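Local coordinates for beta-ketoacyl synthase (Pseudomonas aeruginosa, PDB 4CW4) that catalyses the condensation of acetyl-CoA with malonyl-ACP to give acetoacetyl-ACP, the primer with which fatty acid synthesis begins, at the interface of chains A and B. Numbering follows the deposited sequence. Chains: chain A/B, Beta-ketoacyl synthase.

Contact 1: the interface of chains A and B. Residues chain A 105, 239, 242-243, 246-247; chain B 242-243, 246.
The side-chain amide nitrogen NE2 of A:Gln243 donates to the backbone carbonyl O of B:Met242 at 2.9 Å, and B:Gln243 returns the same bond to A:Met242 O. The two bonds are twins about the two-fold axis of the FabY homodimer, where the ends of the two 238-243 helices meet. Each is nearly straight, 161° at the hydrogen. Each uses an in-plane lone pair of the carbonyl, with a C=O...N angle of 142°. The acceptor also lies close to the glutamine amide plane, so the planar group is turned well for donation. A:Gln243 gets there with an extended chain (chi2 -175°) that crosses B:Met242 at about a right angle. Its aliphatic part is used as well: CD1 of B:Leu246 packs on CG of A:Gln243 at 3.5 Å and also touches CB and CD. One glutamine therefore gives its tip to a backbone carbonyl and its stem to a leucine methyl. Closest to the axis, like meets like, with CB of A:Met242 at 3.9 Å from CB of B:Met242 and the CB atoms of the two Leu246 residues 4.1 Å apart. The methionine chains bend at chi2 and chi3, which carries CE of B:Met242 to the CA of A:Gly239 at 3.8 Å. The other branch of B:Leu246, CD2, points to the imidazole of A:His105 and meets its CE1 at 4.1 Å.

Contact 2: the interface of chains A and B. Residues chain A 229-230, 321, 325, 328, 540; chain B 241, 256-257, 260.
This is an apolar patch of the homodimer interface, where B:Leu256, B:Pro257 and B:Phe260 of one ketosynthase subunit press into side chains of the other and join the two here by packing, without hydrogen bonds in this patch. B:Leu256 sets both methyls against A:Tyr325: CD1 lies over a face of the phenol ring, 3.7 Å from its centroid and shifted toward the rim, in a CH-pi contact, while CD2 meets the ring at CE1, 3.6 Å away. With CG anti to the backbone N (chi1 -177°), the leucine projects from helix 255-259 toward this ring, crossing the tyrosine at about a right angle. CD1 also touches the CE methyl of A:Met230.

The B:Phe260 ring is met mostly around its rim. The thioether SD of A:Met230, on a chain bent at chi2 and chi3, comes to 3.3 Å from CE1, and the phenolic OH of A:Tyr325 to 3.4 Å from CZ; the two sit slightly off the ring plane, on opposite sides. The backbone carbonyl O of A:Ile229 lies in that plane, at the edge, 3.5 Å from CD1. The CD1 methyl of A:Ile229 stands well off it, 3.9 Å from CE1. A:Phe540 brings its CD2 against the far CE2 corner. Beside the leucine, A:Met328 and B:Pro257 meet tip to tip. The methionine is extended to SD and turns only at chi3 (65°), which leaves SD 3.7 Å from the proline CD and lays CE beside CG.

Contact 3: the interface of chains A and B. Residues chain A 283, 396, 541-543; chain B 262-263, 266, 279.
Here the homodimer interface is polar and hydrated, joining the subunits of a thiolase-fold ketosynthase where A:Gly541 and A:Gly542, of the Gly-Phe-Gly-Gly loop of beta-ketoacyl synthases, lead into strand 543-550 and face helix 263-273 of the partner. B:Asp266 receives a direct bond: ND2 of A:Asn543 donates to its carboxylate OD1 at 3.0 Å. The bond is bent, 147° at the hydrogen, and comes from above the carboxylate plane, the amide and carboxylate planes standing 71° apart. B:Ser262, the residue just before helix 263-273, steadies the other oxygen: chi1 of 62° turns OG toward the carboxylate, where it donates to OD2 at 2.8 Å on the syn side.

Water fills in around this pair. Water 1 touches the B:Asp266 OD1 at 2.6 Å and also reaches the amide OD1 of A:Asn543 and the hydroxyl OG1 of B:Thr279. Water 2 spans the backbone O atoms of A:Gly541 and B:Asp266. The A:Gly541 O lies 3.2 Å from B:Asp266 OD1, an approach that would be unfavourable if the aspartate is ionised. Water 3 contacts both of these oxygens, and the backbone O of A:Gly542 as well. At the margin, CE of B:Met263 comes within 3.8 Å of the A:Gly541 CA.

Contact 1: the interface of chains A and B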
loop_
_atom_site.group_PDB
_atom_site.type_symbol
_atom_site.label_atom_id
_atom_site.label_comp_id
_atom_site.label_asym_id
_atom_site.label_seq_id
_atom_site.Cartn_x
_atom_site.Cartn_y
_atom_site.Cartn_z
ATOM N N HIS A 105 -13.154 3.770 25.247
ATOM C CA HIS A 105 -13.854 2.529 25.492
ATOM C C HIS A 105 -12.984 1.309 25.215
ATOM O O HIS A 105 -12.206 1.276 24.254
ATOM C CB HIS A 105 -15.113 2.455 24.622
ATOM C CG HIS A 105 -15.823 1.137 24.703
ATOM N ND1 HIS A 105 -15.585 0.111 23.815
ATOM C CD2 HIS A 105 -16.772 0.684 25.560
ATOM C CE1 HIS A 105 -16.338 -0.929 24.133
ATOM N NE2 HIS A 105 -17.076 -0.600 25.179
ATOM N N GLY A 239 -11.812 -0.581 10.677
ATOM C CA GLY A 239 -12.238 -0.657 12.068
ATOM C C GLY A 239 -13.508 -1.484 12.180
ATOM O O GLY A 239 -13.599 -2.400 12.999
ATOM N N MET A 242 -12.813 -5.183 11.443
ATOM C CA MET A 242 -12.123 -5.943 12.471
ATOM C C MET A 242 -12.796 -5.934 13.838
ATOM O O MET A 242 -12.437 -6.754 14.680
ATOM C CB MET A 242 -10.682 -5.445 12.602
ATOM C CG MET A 242 -9.871 -5.592 11.299
ATOM S SD MET A 242 -9.824 -7.272 10.629
ATOM C CE MET A 242 -8.782 -8.083 11.827
ATOM N N GLN A 243 -13.752 -5.026 14.067
ATOM C CA GLN A 243 -14.346 -4.862 15.395
ATOM C C GLN A 243 -15.823 -5.187 15.469
ATOM O O GLN A 243 -16.321 -5.403 16.560
ATOM C CB GLN A 243 -14.146 -3.424 15.888
ATOM C CG GLN A 243 -12.696 -3.038 16.008
ATOM C CD GLN A 243 -12.506 -1.662 16.599
ATOM O OE1 GLN A 243 -13.409 -0.819 16.557
ATOM N NE2 GLN A 243 -11.327 -1.418 17.143
ATOM N N LEU A 246 -16.797 -8.357 17.439
ATOM C CA LEU A 246 -16.439 -8.211 18.859
ATOM C C LEU A 246 -17.322 -7.220 19.610
ATOM O O LEU A 246 -17.321 -7.205 20.839
ATOM C CB LEU A 246 -14.952 -7.854 18.993
ATOM C CG LEU A 246 -13.994 -8.977 18.596
ATOM C CD1 LEU A 246 -12.571 -8.451 18.412
ATOM C CD2 LEU A 246 -14.039 -10.081 19.630
ATOM N N LYS A 247 -18.072 -6.400 18.876
ATOM C CA LYS A 247 -19.060 -5.491 19.455
ATOM C C LYS A 247 -20.496 -6.024 19.326
ATOM O O LYS A 247 -21.454 -5.356 19.729
ATOM C CB LYS A 247 -18.966 -4.137 18.760
ATOM C CG LYS A 247 -17.655 -3.408 19.011
ATOM C CD LYS A 247 -17.656 -2.038 18.334
ATOM C CE LYS A 247 -16.408 -1.225 18.652
ATOM N NZ LYS A 247 -16.557 0.194 18.259
ATOM N N MET B 242 -6.265 -3.939 16.347
ATOM C CA MET B 242 -7.654 -3.514 16.337
ATOM C C MET B 242 -8.569 -4.282 17.282
ATOM O O MET B 242 -9.679 -3.821 17.536
ATOM C CB MET B 242 -8.207 -3.587 14.912
ATOM C CG MET B 242 -7.442 -2.687 13.920
ATOM S SD MET B 242 -7.358 -0.944 14.399
ATOM C CE MET B 242 -9.052 -0.444 14.149
ATOM N N GLN B 243 -8.124 -5.434 17.797
ATOM C CA GLN B 243 -8.992 -6.298 18.600
ATOM C C GLN B 243 -8.553 -6.468 20.039
ATOM O O GLN B 243 -9.363 -6.878 20.852
ATOM C CB GLN B 243 -9.090 -7.687 17.959
ATOM C CG GLN B 243 -9.669 -7.656 16.569
ATOM C CD GLN B 243 -9.867 -9.036 15.990
ATOM O OE1 GLN B 243 -9.226 -10.004 16.413
ATOM N NE2 GLN B 243 -10.746 -9.137 15.009
ATOM N N LEU B 246 -10.779 -4.828 22.729
ATOM C CA LEU B 246 -12.117 -5.443 22.736
ATOM C C LEU B 246 -12.131 -6.864 23.291
ATOM O O LEU B 246 -13.196 -7.387 23.612
ATOM C CB LEU B 246 -12.730 -5.383 21.330
ATOM C CG LEU B 246 -13.091 -3.975 20.857
ATOM C CD1 LEU B 246 -13.355 -3.946 19.352
ATOM C CD2 LEU B 246 -14.288 -3.464 21.631
#

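Contact 2: the interface of chains A and B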
loop_
_atom_site.group_PDB
_atom_site.type_symbol
_atom_site.label_atom_id
_atom_site.label_comp_id
_atom_site.label_asym_id
_atom_site.label_seq_id
_atom_site.Cartn_x
_atom_site.Cartn_y
_atom_site.Cartn_z
ATOM N N ILE A 229 -0.926 4.760 4.858
ATOM C CA ILE A 229 -0.162 3.622 5.370
ATOM C C ILE A 229 -0.921 2.735 6.341
ATOM O O ILE A 229 -0.585 1.567 6.467
ATOM C CB ILE A 229 1.216 3.973 5.995
ATOM C CG1 ILE A 229 1.098 4.768 7.303
ATOM C CG2 ILE A 229 2.088 4.683 4.968
ATOM C CD1 ILE A 229 2.476 4.969 7.985
ATOM N N MET A 230 -1.922 3.270 7.044
ATOM C CA MET A 230 -2.640 2.459 8.040
ATOM C C MET A 230 -3.769 1.604 7.478
ATOM O O MET A 230 -4.202 0.667 8.149
ATOM C CB MET A 230 -3.235 3.331 9.151
ATOM C CG MET A 230 -2.254 4.225 9.899
ATOM S SD MET A 230 -0.915 3.349 10.733
ATOM C CE MET A 230 -1.865 2.287 11.779
ATOM N N CYS A 321 -4.739 3.415 16.989
ATOM C CA CYS A 321 -3.493 3.899 16.391
ATOM C C CYS A 321 -2.614 4.527 17.447
ATOM O O CYS A 321 -1.413 4.306 17.467
ATOM C CB CYS A 321 -3.776 4.899 15.296
ATOM S SG CYS A 321 -4.677 4.234 13.947
ATOM N N TYR A 325 1.138 2.973 18.454
ATOM C CA TYR A 325 2.394 3.708 18.444
ATOM C C TYR A 325 2.984 3.908 19.842
ATOM O O TYR A 325 4.194 3.831 20.023
ATOM C CB TYR A 325 2.251 5.040 17.719
ATOM C CG TYR A 325 2.211 4.933 16.211
ATOM C CD1 TYR A 325 3.347 4.620 15.490
ATOM C CD2 TYR A 325 1.040 5.152 15.516
ATOM C CE1 TYR A 325 3.319 4.533 14.104
ATOM C CE2 TYR A 325 1.000 5.084 14.133
ATOM C CZ TYR A 325 2.141 4.757 13.434
ATOM O OH TYR A 325 2.115 4.661 12.064
ATOM N N MET A 328 5.019 1.035 21.160
ATOM C CA MET A 328 6.398 1.083 20.680
ATOM C C MET A 328 7.257 2.145 21.354
ATOM O O MET A 328 8.453 2.234 21.085
ATOM C CB MET A 328 6.422 1.449 19.205
ATOM C CG MET A 328 5.533 0.646 18.320
ATOM S SD MET A 328 5.682 1.208 16.623
ATOM C CE MET A 328 7.392 0.803 16.259
ATOM N N PHE A 540 9.738 3.671 9.721
ATOM C CA PHE A 540 9.845 2.244 10.036
ATOM C C PHE A 540 10.078 1.411 8.810
ATOM O O PHE A 540 9.680 1.783 7.703
ATOM C CB PHE A 540 8.542 1.688 10.659
ATOM C CG PHE A 540 8.093 2.376 11.916
ATOM C CD1 PHE A 540 8.877 3.338 12.543
ATOM C CD2 PHE A 540 6.863 2.050 12.470
ATOM C CE1 PHE A 540 8.443 3.960 13.704
ATOM C CE2 PHE A 540 6.421 2.666 13.631
ATOM C CZ PHE A 540 7.216 3.620 14.251
ATOM N N LEU B 241 -3.794 -5.225 16.849
ATOM C CA LEU B 241 -3.943 -3.783 17.012
ATOM C C LEU B 241 -5.398 -3.402 17.194
ATOM O O LEU B 241 -5.734 -2.609 18.080
ATOM C CB LEU B 241 -3.387 -3.046 15.793
ATOM C CG LEU B 241 -3.524 -1.511 15.754
ATOM C CD1 LEU B 241 -2.676 -0.885 16.835
ATOM C CD2 LEU B 241 -3.137 -0.955 14.385
ATOM N N LEU B 256 1.385 -3.132 15.673
ATOM C CA LEU B 256 1.270 -2.042 14.715
ATOM C C LEU B 256 2.378 -2.137 13.633
ATOM O O LEU B 256 2.054 -2.233 12.452
ATOM C CB LEU B 256 1.234 -0.663 15.410
ATOM C CG LEU B 256 1.032 0.530 14.454
ATOM C CD1 LEU B 256 0.204 1.685 15.052
ATOM C CD2 LEU B 256 2.370 1.073 14.062
ATOM N N PRO B 257 3.674 -2.136 14.025
ATOM C CA PRO B 257 4.660 -2.106 12.937
ATOM C C PRO B 257 4.608 -3.335 12.027
ATOM O O PRO B 257 4.744 -3.166 10.806
ATOM C CB PRO B 257 6.004 -1.961 13.667
ATOM C CG PRO B 257 5.734 -2.377 15.070
ATOM C CD PRO B 257 4.313 -2.013 15.346
ATOM N N PHE B 260 1.807 -3.335 9.014
ATOM C CA PHE B 260 1.841 -2.465 7.837
ATOM C C PHE B 260 1.957 -3.261 6.544
ATOM O O PHE B 260 2.717 -4.238 6.453
ATOM C CB PHE B 260 3.019 -1.503 7.883
ATOM C CG PHE B 260 2.858 -0.405 8.875
ATOM C CD1 PHE B 260 1.837 0.522 8.742
ATOM C CD2 PHE B 260 3.686 -0.307 9.961
ATOM C CE1 PHE B 260 1.671 1.523 9.651
ATOM C CE2 PHE B 260 3.508 0.705 10.871
ATOM C CZ PHE B 260 2.505 1.620 10.706
#

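Contact 3: the interface of chains A and B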
loop_
_atom_site.group_PDB
_atom_site.type_symbol
_atom_site.label_atom_id
_atom_site.label_comp_id
_atom_site.label_asym_id
_atom_site.label_seq_id
_atom_site.Cartn_x
_atom_site.Cartn_y
_atom_site.Cartn_z
ATOM N N THR A 283 3.402 2.602 -0.750
ATOM C CA THR A 283 3.758 2.864 0.641
ATOM C C THR A 283 5.231 2.605 0.958
ATOM O O THR A 283 5.895 1.748 0.364
ATOM C CB THR A 283 2.866 2.072 1.614
ATOM O OG1 THR A 283 2.878 0.684 1.272
ATOM C CG2 THR A 283 1.457 2.562 1.550
ATOM N N ALA A 396 16.894 1.615 1.276
ATOM C CA ALA A 396 16.624 0.878 2.504
ATOM C C ALA A 396 17.891 0.854 3.375
ATOM O O ALA A 396 18.892 1.500 3.054
ATOM C CB ALA A 396 16.125 -0.533 2.184
ATOM N N GLY A 541 10.698 0.253 9.032
ATOM C CA GLY A 541 10.798 -0.766 8.024
ATOM C C GLY A 541 11.955 -0.503 7.100
ATOM O O GLY A 541 11.996 -1.083 6.048
ATOM N N GLY A 542 12.897 0.370 7.473
ATOM C CA GLY A 542 14.017 0.643 6.586
ATOM C C GLY A 542 13.563 1.400 5.357
ATOM O O GLY A 542 13.947 1.080 4.243
ATOM N N ASN A 543 12.737 2.418 5.578
ATOM C CA ASN A 543 12.234 3.260 4.512
ATOM C C ASN A 543 12.815 4.656 4.630
ATOM O O ASN A 543 12.683 5.290 5.664
ATOM C CB ASN A 543 10.698 3.260 4.547
ATOM C CG ASN A 543 10.120 1.958 4.008
ATOM O OD1 ASN A 543 10.201 1.687 2.808
ATOM N ND2 ASN A 543 9.567 1.132 4.885
ATOM N N SER B 262 3.482 -2.732 3.940
ATOM C CA SER B 262 4.831 -2.755 3.365
ATOM C C SER B 262 5.751 -3.803 3.963
ATOM O O SER B 262 6.843 -4.037 3.450
ATOM C CB SER B 262 5.494 -1.385 3.519
ATOM O OG SER B 262 5.631 -1.052 4.903
ATOM N N MET B 263 5.332 -4.428 5.056
ATOM C CA MET B 263 6.238 -5.303 5.781
ATOM C C MET B 263 6.714 -6.544 5.023
ATOM O O MET B 263 7.835 -6.986 5.264
ATOM C CB MET B 263 5.674 -5.642 7.159
ATOM C CG MET B 263 5.775 -4.445 8.078
ATOM S SD MET B 263 7.469 -4.280 8.738
ATOM C CE MET B 263 7.568 -2.518 9.049
ATOM N N ASP B 266 9.609 -4.843 3.457
ATOM C CA ASP B 266 10.596 -4.407 4.431
ATOM C C ASP B 266 11.368 -5.588 5.020
ATOM O O ASP B 266 12.562 -5.495 5.260
ATOM C CB ASP B 266 9.914 -3.633 5.567
ATOM C CG ASP B 266 9.164 -2.395 5.091
ATOM O OD1 ASP B 266 9.576 -1.758 4.097
ATOM O OD2 ASP B 266 8.135 -2.066 5.730
ATOM N N THR B 279 13.087 0.514 -2.833
ATOM C CA THR B 279 12.075 -0.295 -2.224
ATOM C C THR B 279 10.737 0.390 -2.385
ATOM O O THR B 279 10.669 1.575 -2.694
ATOM C CB THR B 279 12.439 -0.575 -0.751
ATOM O OG1 THR B 279 11.597 -1.615 -0.232
ATOM C CG2 THR B 279 12.362 0.687 0.111
HETATM O O HOH W 1 9.873 -0.731 1.746
HETATM O O HOH W 2 13.868 -3.066 5.825
HETATM O O HOH W 3 12.516 -1.415 3.407
#

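Contact 1 straddles the two-fold axis of the homodimer; contacts 2 and 3 step away from it, each with a twin. Contact 1 lies about 16 Å from contact 2 and contact 3 about 13 Å beyond, between C-alpha centres, with 27 Å separating the ends. Helix 238-243 serves contacts 1 and 2, through B:Leu241 in the latter; neighbouring residues A:Phe540 and A:Gly541 tie contact 2 to contact 3, and B:Phe260 and B:Ser262 lie two residues apart. The centres of contacts 2 and 3 are 9 and 8 Å from A:Cys286, against 23 Å for contact 1, so dimerisation may help shape the active-site surroundings.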